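Local coordinates for protein putative sulfatase yidJ (Bacteroides fragilis, PDB 2QZU) that probably hydrolyses sulfate esters as a metal-dependent arylsulfatase of the alkaline phosphatase clan, at residues Y146-W157 with G173-W184. Sequence-based numbering, arbitrary orientation.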
loop_
_atom_site.group_PDB
_atom_site.type_symbol
_atom_site.label_atom_id
_atom_site.label_comp_id
_atom_site.label_asym_id
_atom_site.label_seq_id
_atom_site.Cartn_x
_atom_site.Cartn_y
_atom_site.Cartn_z
ATOM N N TYR A 146 -11.373 -1.860 -6.362
ATOM C CA TYR A 146 -10.227 -2.668 -5.944
ATOM C C TYR A 146 -10.435 -3.594 -4.747
ATOM O O TYR A 146 -9.903 -4.707 -4.729
ATOM C CB TYR A 146 -9.008 -1.774 -5.674
ATOM C CG TYR A 146 -9.006 -1.161 -4.298
ATOM C CD1 TYR A 146 -9.739 -0.007 -4.030
ATOM C CD2 TYR A 146 -8.339 -1.783 -3.241
ATOM C CE1 TYR A 146 -9.817 0.507 -2.745
ATOM C CE2 TYR A 146 -8.413 -1.283 -1.955
ATOM C CZ TYR A 146 -9.161 -0.135 -1.714
ATOM O OH TYR A 146 -9.304 0.347 -0.440
ATOM N N ASN A 147 -11.194 -3.145 -3.749
ATOM C CA ASN A 147 -11.419 -3.957 -2.558
ATOM C C ASN A 147 -12.469 -5.051 -2.717
ATOM O O ASN A 147 -12.925 -5.634 -1.734
ATOM C CB ASN A 147 -11.745 -3.062 -1.353
ATOM C CG ASN A 147 -12.904 -2.103 -1.606
ATOM O OD1 ASN A 147 -13.300 -1.854 -2.746
ATOM N ND2 ASN A 147 -13.439 -1.539 -0.527
ATOM N N ASN A 148 -12.842 -5.328 -3.962
ATOM C CA ASN A 148 -13.811 -6.376 -4.255
ATOM C C ASN A 148 -13.164 -7.455 -5.113
ATOM O O ASN A 148 -13.823 -8.401 -5.547
ATOM C CB ASN A 148 -15.034 -5.800 -4.963
ATOM C CG ASN A 148 -16.011 -5.161 -3.999
ATOM O OD1 ASN A 148 -15.760 -5.097 -2.790
ATOM N ND2 ASN A 148 -17.132 -4.689 -4.523
ATOM N N ARG A 149 -11.867 -7.297 -5.357
ATOM C CA ARG A 149 -11.101 -8.266 -6.133
ATOM C C ARG A 149 -10.475 -9.241 -5.140
ATOM O O ARG A 149 -10.028 -8.842 -4.063
ATOM C CB ARG A 149 -9.984 -7.574 -6.922
ATOM C CG ARG A 149 -10.446 -6.606 -8.002
ATOM C CD ARG A 149 -11.264 -7.306 -9.082
ATOM N NE ARG A 149 -11.653 -6.390 -10.153
ATOM C CZ ARG A 149 -10.940 -6.173 -11.255
ATOM N NH1 ARG A 149 -9.792 -6.811 -11.445
ATOM N NH2 ARG A 149 -11.374 -5.316 -12.171
ATOM N N GLY A 150 -10.443 -10.517 -5.499
ATOM C CA GLY A 150 -9.856 -11.500 -4.610
ATOM C C GLY A 150 -10.871 -12.377 -3.906
ATOM O O GLY A 150 -12.020 -12.488 -4.330
ATOM N N LYS A 151 -10.442 -12.990 -2.808
ATOM C CA LYS A 151 -11.288 -13.890 -2.036
ATOM C C LYS A 151 -12.440 -13.215 -1.299
ATOM O O LYS A 151 -13.532 -13.776 -1.214
ATOM C CB LYS A 151 -10.432 -14.666 -1.043
ATOM N N VAL A 152 -12.201 -12.018 -0.769
ATOM C CA VAL A 152 -13.230 -11.310 -0.011
ATOM C C VAL A 152 -13.532 -9.899 -0.522
ATOM O O VAL A 152 -12.623 -9.078 -0.677
ATOM C CB VAL A 152 -12.829 -11.218 1.484
ATOM C CG1 VAL A 152 -13.906 -10.494 2.273
ATOM C CG2 VAL A 152 -12.597 -12.623 2.048
ATOM N N ALA A 153 -14.816 -9.632 -0.767
ATOM C CA ALA A 153 -15.284 -8.329 -1.252
ATOM C C ALA A 153 -15.821 -7.512 -0.081
ATOM O O ALA A 153 -16.453 -8.059 0.827
ATOM C CB ALA A 153 -16.376 -8.518 -2.300
ATOM N N TRP A 154 -15.596 -6.200 -0.119
ATOM C CA TRP A 154 -16.014 -5.318 0.968
ATOM C C TRP A 154 -16.968 -4.186 0.613
ATOM O O TRP A 154 -17.662 -3.659 1.481
ATOM C CB TRP A 154 -14.777 -4.684 1.617
ATOM C CG TRP A 154 -13.938 -5.628 2.405
ATOM C CD1 TRP A 154 -13.198 -6.668 1.925
ATOM C CD2 TRP A 154 -13.785 -5.644 3.827
ATOM N NE1 TRP A 154 -12.595 -7.338 2.963
ATOM C CE2 TRP A 154 -12.940 -6.730 4.144
ATOM C CE3 TRP A 154 -14.284 -4.847 4.870
ATOM C CZ2 TRP A 154 -12.579 -7.044 5.458
ATOM C CZ3 TRP A 154 -13.927 -5.158 6.179
ATOM C CH2 TRP A 154 -13.083 -6.248 6.460
ATOM N N ASN A 155 -17.000 -3.808 -0.658
ATOM C CA ASN A 155 -17.816 -2.684 -1.084
ATOM C C ASN A 155 -19.092 -3.090 -1.807
ATOM O O ASN A 155 -19.093 -4.000 -2.634
ATOM C CB ASN A 155 -16.941 -1.770 -1.948
ATOM C CG ASN A 155 -17.636 -0.491 -2.360
ATOM O OD1 ASN A 155 -18.289 0.175 -1.557
ATOM N ND2 ASN A 155 -17.478 -0.129 -3.623
ATOM N N GLU A 156 -20.186 -2.417 -1.469
ATOM C CA GLU A 156 -21.476 -2.705 -2.078
ATOM C C GLU A 156 -22.320 -1.433 -2.192
ATOM O O GLU A 156 -22.133 -0.479 -1.440
ATOM C CB GLU A 156 -22.211 -3.768 -1.251
ATOM C CG GLU A 156 -23.569 -4.183 -1.809
ATOM C CD GLU A 156 -23.496 -4.646 -3.259
ATOM O OE1 GLU A 156 -22.883 -5.702 -3.526
ATOM O OE2 GLU A 156 -24.049 -3.946 -4.133
ATOM N N TRP A 157 -23.234 -1.430 -3.152
ATOM C CA TRP A 157 -24.127 -0.305 -3.400
ATOM C C TRP A 157 -25.284 -0.333 -2.407
ATOM O O TRP A 157 -25.679 -1.400 -1.936
ATOM C CB TRP A 157 -24.677 -0.420 -4.831
ATOM C CG TRP A 157 -25.657 0.647 -5.260
ATOM C CD1 TRP A 157 -25.447 1.999 -5.283
ATOM C CD2 TRP A 157 -26.967 0.440 -5.808
ATOM N NE1 TRP A 157 -26.539 2.643 -5.813
ATOM C CE2 TRP A 157 -27.487 1.709 -6.146
ATOM C CE3 TRP A 157 -27.751 -0.698 -6.050
ATOM C CZ2 TRP A 157 -28.757 1.875 -6.711
ATOM C CZ3 TRP A 157 -29.015 -0.534 -6.612
ATOM C CH2 TRP A 157 -29.504 0.745 -6.936
ATOM N N GLY A 173 -19.891 2.084 0.027
ATOM C CA GLY A 173 -19.860 1.099 1.099
ATOM C C GLY A 173 -18.600 1.347 1.905
ATOM O O GLY A 173 -18.652 1.869 3.016
ATOM N N THR A 174 -17.463 0.940 1.349
ATOM C CA THR A 174 -16.167 1.196 1.964
ATOM C C THR A 174 -15.149 1.178 0.830
ATOM O O THR A 174 -15.324 0.466 -0.159
ATOM C CB THR A 174 -15.810 0.187 3.094
ATOM O OG1 THR A 174 -14.717 0.718 3.861
ATOM C CG2 THR A 174 -15.433 -1.172 2.533
ATOM N N TYR A 175 -14.108 1.995 0.960
ATOM C CA TYR A 175 -13.078 2.146 -0.072
ATOM C C TYR A 175 -12.033 3.037 0.585
ATOM O O TYR A 175 -12.370 4.120 1.078
ATOM C CB TYR A 175 -13.700 2.851 -1.278
ATOM C CG TYR A 175 -12.763 3.158 -2.420
ATOM C CD1 TYR A 175 -12.611 2.272 -3.489
ATOM C CD2 TYR A 175 -12.074 4.368 -2.464
ATOM C CE1 TYR A 175 -11.798 2.597 -4.580
ATOM C CE2 TYR A 175 -11.264 4.695 -3.537
ATOM C CZ TYR A 175 -11.133 3.814 -4.591
ATOM O OH TYR A 175 -10.360 4.177 -5.668
ATOM N N ASP A 176 -10.768 2.620 0.552
ATOM C CA ASP A 176 -9.734 3.362 1.262
ATOM C C ASP A 176 -8.613 4.074 0.521
ATOM O O ASP A 176 -7.645 4.500 1.151
ATOM C CB ASP A 176 -9.127 2.448 2.333
ATOM C CG ASP A 176 -10.190 1.735 3.156
ATOM O OD1 ASP A 176 -11.247 2.345 3.408
ATOM O OD2 ASP A 176 -9.975 0.572 3.559
ATOM N N TYR A 177 -8.726 4.205 -0.799
ATOM C CA TYR A 177 -7.707 4.928 -1.553
ATOM C C TYR A 177 -8.224 6.372 -1.577
ATOM O O TYR A 177 -8.878 6.799 -2.526
ATOM C CB TYR A 177 -7.587 4.371 -2.974
ATOM C CG TYR A 177 -6.465 5.008 -3.757
ATOM C CD1 TYR A 177 -5.132 4.701 -3.475
ATOM C CD2 TYR A 177 -6.732 5.966 -4.732
ATOM C CE1 TYR A 177 -4.091 5.340 -4.144
ATOM C CE2 TYR A 177 -5.702 6.610 -5.409
ATOM C CZ TYR A 177 -4.385 6.296 -5.108
ATOM O OH TYR A 177 -3.368 6.954 -5.760
ATOM N N HIS A 178 -7.925 7.105 -0.505
ATOM C CA HIS A 178 -8.389 8.483 -0.312
ATOM C C HIS A 178 -8.100 9.504 -1.407
ATOM O O HIS A 178 -8.844 10.479 -1.553
ATOM C CB HIS A 178 -7.834 9.027 1.003
ATOM C CG HIS A 178 -8.068 8.128 2.174
ATOM N ND1 HIS A 178 -7.102 7.887 3.130
ATOM C CD2 HIS A 178 -9.159 7.424 2.556
ATOM C CE1 HIS A 178 -7.589 7.072 4.048
ATOM N NE2 HIS A 178 -8.836 6.776 3.725
ATOM N N LEU A 179 -7.026 9.291 -2.162
ATOM C CA LEU A 179 -6.635 10.219 -3.222
ATOM C C LEU A 179 -7.504 10.150 -4.477
ATOM O O LEU A 179 -7.464 11.053 -5.313
ATOM C CB LEU A 179 -5.167 9.994 -3.595
ATOM C CG LEU A 179 -4.162 10.133 -2.446
ATOM C CD1 LEU A 179 -2.765 9.777 -2.930
ATOM C CD2 LEU A 179 -4.201 11.548 -1.900
ATOM N N LYS A 180 -8.273 9.075 -4.618
ATOM C CA LYS A 180 -9.175 8.922 -5.755
ATOM C C LYS A 180 -10.380 8.110 -5.294
ATOM O O LYS A 180 -10.578 6.973 -5.717
ATOM C CB LYS A 180 -8.483 8.211 -6.920
ATOM C CG LYS A 180 -9.321 8.211 -8.199
ATOM C CD LYS A 180 -8.712 7.335 -9.289
ATOM C CE LYS A 180 -9.566 7.364 -10.552
ATOM N NZ LYS A 180 -9.068 6.435 -11.606
ATOM N N PRO A 181 -11.208 8.693 -4.412
ATOM C CA PRO A 181 -12.400 8.029 -3.877
ATOM C C PRO A 181 -13.488 7.853 -4.924
ATOM O O PRO A 181 -13.458 8.492 -5.973
ATOM C CB PRO A 181 -12.831 8.967 -2.757
ATOM C CG PRO A 181 -12.503 10.313 -3.329
ATOM C CD PRO A 181 -11.117 10.080 -3.923
HETATM N N MSE A 182 -14.436 6.964 -4.646
HETATM C CA MSE A 182 -15.553 6.753 -5.555
HETATM C C MSE A 182 -16.853 6.929 -4.788
HETATM O O MSE A 182 -16.893 6.789 -3.559
HETATM C CB MSE A 182 -15.482 5.371 -6.228
HETATM C CG MSE A 182 -15.116 4.216 -5.328
HETATM SE SE MSE A 182 -16.577 3.640 -4.222
HETATM C CE MSE A 182 -15.836 2.010 -3.538
ATOM N N TYR A 183 -17.914 7.249 -5.520
ATOM C CA TYR A 183 -19.216 7.494 -4.923
ATOM C C TYR A 183 -20.334 7.141 -5.881
ATOM O O TYR A 183 -20.123 6.982 -7.087
ATOM C CB TYR A 183 -19.378 8.986 -4.597
ATOM C CG TYR A 183 -18.323 9.569 -3.694
ATOM C CD1 TYR A 183 -18.485 9.566 -2.308
ATOM C CD2 TYR A 183 -17.142 10.089 -4.221
ATOM C CE1 TYR A 183 -17.496 10.065 -1.468
ATOM C CE2 TYR A 183 -16.142 10.584 -3.393
ATOM C CZ TYR A 183 -16.322 10.570 -2.018
ATOM O OH TYR A 183 -15.325 11.036 -1.199
ATOM N N TRP A 184 -21.528 7.025 -5.317
ATOM C CA TRP A 184 -22.743 6.799 -6.082
ATOM C C TRP A 184 -23.572 8.021 -5.720
ATOM O O TRP A 184 -23.705 8.342 -4.535
ATOM C CB TRP A 184 -23.502 5.567 -5.597
ATOM C CG TRP A 184 -23.050 4.264 -6.153
ATOM C CD1 TRP A 184 -23.386 3.716 -7.362
ATOM C CD2 TRP A 184 -22.243 3.297 -5.483
ATOM N NE1 TRP A 184 -22.842 2.456 -7.477
ATOM C CE2 TRP A 184 -22.135 2.176 -6.337
ATOM C CE3 TRP A 184 -21.599 3.268 -4.237
ATOM C CZ2 TRP A 184 -21.410 1.035 -5.984
ATOM C CZ3 TRP A 184 -20.880 2.135 -3.885
ATOM C CH2 TRP A 184 -20.792 1.031 -4.758
HETATM O O HOH W 1 -9.495 -1.308 1.384
#
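Asn155 and Gly173 bring the two backbones together, their CA atoms 4.8 Å apart, and the two segments are still near each other at Asn147 and Tyr175, in a contact joined by side-chain amides and aromatic rings. It belongs to the alkaline-phosphatase-like sulfatase fold: segment 146-157 comes from the long loop between strand 126-130 and strand 168-172, an outermost strand of the mixed central sheet, and segment 173-184 follows directly on the latter. Two asparagines grip the chain just beyond that strand. Asn155 has CG anti to its own N (chi1 -175°), which carries OD1 to the amides of Gly173 and Thr174; the bond from Thr174 N is 3.1 Å, that from Gly173 N weak. Asn147 ND2 donates to Thr174 O at 2.8 Å, lying above the carbonyl plane although the oxygen is nearly in the plane of the amide. Asn148 holds the loop behind them: its OD1 accepts from the amides of Trp154 and Asn155, while its ND2 reaches Asn155 O, bracing the residue that binds the chain just after the strand. Aromatic pairs lie on either side of these amides. Trp157 CD1 rests over one face of the Trp184 indole, offset toward the rim, with the five-membered rings oblique at 48°; Trp157 CA makes a CH-pi contact with the six-membered ring. Trp184 is itself fixed by a bond from NE1 to Arg190 O. The edge of Tyr146 meets the face of Tyr175 in an offset T-shaped pair, centroids 5.0 Å apart, and Met182 CG covers the opposite face of Tyr175. Lys24 of the second subunit bonds to Tyr146 O, placing this corner at the dimer interface. Tyr146 OH accepts from Asp176 N at 2.9 Å and donates to a water that in turn donates to Asp176 OD2.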